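PDB 7FE6: AvmM from Streptomyces sp. NBRC 109436, which catalyses macrocyclization in alchivemycin A biosynthesis through dehydration and Michael-type addition. Local coordinates for the interface of chains A and B. Numbering follows the deposited sequence. Chains: chain A/B, AvmM.

The interface of chains A and B. Residues chain A 31-33, 185-187; chain B 29, 43-44, 46, 139.
A:Ser186 and B:Ser44 meet where strand 183-189 of chain A lies against strand 40-49 of chain B. The hydroxyl OG of B:Ser44 donates a hydrogen bond of 2.7 Å to the backbone carbonyl O of A:Ser186. The donor stands above the carbonyl plane, 41° out of it, so the bond is not aimed at a lone pair. B:Ser44 holds OG between its own backbone N and carbonyl carbon (chi1 73°), which points the hydroxyl across to chain A.

The packed part lies beside this bond. B:Ile29, at the end of strand 24-29, reaches over with both branches and hides 54 Å². Its CD1 tip touches the methyl CB of A:Ala185 at 3.6 Å, and CG1 lies on the same residue. With CG1 anti to the carbonyl carbon (chi1 -69°), CG2 lies between two backbone oxygens, 3.3 Å from O of A:Val31 and 3.8 Å from O of A:Ser186.

The backbone of A:Ala185 and A:Ser186 and the A:Ser186 hydroxyl pass over one face of the B:Phe46 ring, just outward of its CD1-CE1-CZ rim. CZ lies 3.8 Å from CA of A:Ala185, and CD1 lies 3.6 Å from OG of A:Ser186. CG1 of B:Ile29 and OG of B:Ser44 sit at the ring edge, in its plane. An alanine in place of B:Phe46 would probably open a gap beside A:Ala185 and A:Ser186 and leave B:Ile29 freer to turn.

The methyl CB of A:Ala33 rests on CA of B:Phe43 at 3.6 Å. The flanks are looser: A:Phe187, B:Phe43 and B:His139 each hide 5 to 10 Å², against 35 Å² for A:Ser186. Chains A and B are two of three copies in the deposited assembly. Their interface is not an exact two-fold, and the structure alone does not show whether this pairing is the biological one. At the far flank the imidazole carbon CE1 of B:His139 approaches the backbone O of A:Phe187 at 3.3 Å.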
loop_
_atom_site.group_PDB
_atom_site.type_symbol
_atom_site.label_atom_id
_atom_site.label_comp_id
_atom_site.label_asym_id
_atom_site.label_seq_id
_atom_site.Cartn_x
_atom_site.Cartn_y
_atom_site.Cartn_z
ATOM N N VAL A 31 6.306 6.688 -1.296
ATOM C CA VAL A 31 5.906 8.020 -0.845
ATOM C C VAL A 31 6.303 8.201 0.620
ATOM O O VAL A 31 5.821 7.451 1.484
ATOM C CB VAL A 31 4.394 8.233 -1.008
ATOM C CG1 VAL A 31 4.023 9.691 -0.661
ATOM C CG2 VAL A 31 3.975 7.886 -2.416
ATOM N N PRO A 32 7.137 9.178 0.962
ATOM C CA PRO A 32 7.462 9.390 2.369
ATOM C C PRO A 32 6.314 10.079 3.086
ATOM O O PRO A 32 5.540 10.832 2.494
ATOM C CB PRO A 32 8.706 10.284 2.311
ATOM C CG PRO A 32 8.602 11.013 1.025
ATOM C CD PRO A 32 7.824 10.137 0.079
ATOM N N ALA A 33 6.196 9.784 4.386
ATOM C CA ALA A 33 5.183 10.419 5.222
ATOM C C ALA A 33 5.564 11.849 5.607
ATOM O O ALA A 33 4.693 12.613 6.051
ATOM C CB ALA A 33 4.927 9.581 6.472
ATOM N N ALA A 185 -2.257 9.266 -0.436
ATOM C CA ALA A 185 -1.036 9.155 0.348
ATOM C C ALA A 185 -0.955 10.429 1.173
ATOM O O ALA A 185 -0.781 11.517 0.607
ATOM C CB ALA A 185 0.184 8.979 -0.551
ATOM N N SER A 186 -1.123 10.308 2.494
ATOM C CA SER A 186 -1.058 11.465 3.385
ATOM C C SER A 186 0.366 11.711 3.844
ATOM O O SER A 186 1.112 10.783 4.128
ATOM C CB SER A 186 -1.949 11.276 4.606
ATOM O OG SER A 186 -3.306 11.225 4.229
ATOM N N PHE A 187 0.733 12.971 3.950
ATOM C CA PHE A 187 2.098 13.297 4.321
ATOM C C PHE A 187 2.087 14.656 4.993
ATOM O O PHE A 187 1.048 15.308 5.089
ATOM C CB PHE A 187 3.023 13.263 3.088
ATOM C CG PHE A 187 2.748 14.355 2.087
ATOM C CD1 PHE A 187 1.734 14.220 1.156
ATOM C CD2 PHE A 187 3.535 15.511 2.061
ATOM C CE1 PHE A 187 1.488 15.231 0.225
ATOM C CE2 PHE A 187 3.299 16.517 1.155
ATOM C CZ PHE A 187 2.275 16.382 0.225
ATOM N N ILE B 29 1.186 4.756 4.900
ATOM C CA ILE B 29 2.204 5.409 4.096
ATOM C C ILE B 29 3.419 5.612 4.998
ATOM O O ILE B 29 3.283 6.090 6.130
ATOM C CB ILE B 29 1.697 6.750 3.527
ATOM C CG1 ILE B 29 0.605 6.520 2.460
ATOM C CG2 ILE B 29 2.867 7.599 3.056
ATOM C CD1 ILE B 29 1.112 5.946 1.170
ATOM N N PHE B 43 5.017 7.999 10.449
ATOM C CA PHE B 43 4.288 7.460 9.317
ATOM C C PHE B 43 2.868 8.005 9.370
ATOM O O PHE B 43 2.446 8.615 10.351
ATOM C CB PHE B 43 4.326 5.918 9.331
ATOM C CG PHE B 43 3.682 5.295 10.556
ATOM C CD1 PHE B 43 4.411 5.128 11.729
ATOM C CD2 PHE B 43 2.358 4.867 10.522
ATOM C CE1 PHE B 43 3.823 4.561 12.859
ATOM C CE2 PHE B 43 1.768 4.298 11.633
ATOM C CZ PHE B 43 2.507 4.141 12.812
ATOM N N SER B 44 2.114 7.751 8.329
ATOM C CA SER B 44 0.728 8.170 8.294
ATOM C C SER B 44 -0.150 6.967 8.002
ATOM O O SER B 44 0.279 6.003 7.358
ATOM C CB SER B 44 0.522 9.287 7.239
ATOM O OG SER B 44 0.586 8.775 5.919
ATOM N N PHE B 46 -4.533 6.051 7.231
ATOM C CA PHE B 46 -5.801 6.710 6.985
ATOM C C PHE B 46 -6.834 5.655 6.641
ATOM O O PHE B 46 -6.517 4.639 6.020
ATOM C CB PHE B 46 -5.693 7.788 5.872
ATOM C CG PHE B 46 -4.702 7.461 4.773
ATOM C CD1 PHE B 46 -3.343 7.713 4.945
ATOM C CD2 PHE B 46 -5.142 6.925 3.548
ATOM C CE1 PHE B 46 -2.422 7.410 3.933
ATOM C CE2 PHE B 46 -4.243 6.621 2.533
ATOM C CZ PHE B 46 -2.868 6.864 2.724
ATOM N N HIS B 139 -1.422 11.009 11.391
ATOM C CA HIS B 139 0.023 11.082 11.327
ATOM C C HIS B 139 0.545 10.558 12.658
ATOM O O HIS B 139 0.029 10.930 13.717
ATOM C CB HIS B 139 0.476 12.521 11.090
ATOM C CG HIS B 139 -0.102 13.134 9.856
ATOM N ND1 HIS B 139 0.565 13.161 8.649
ATOM C CD2 HIS B 139 -1.287 13.752 9.644
ATOM C CE1 HIS B 139 -0.189 13.764 7.748
ATOM N NE2 HIS B 139 -1.316 14.135 8.326
#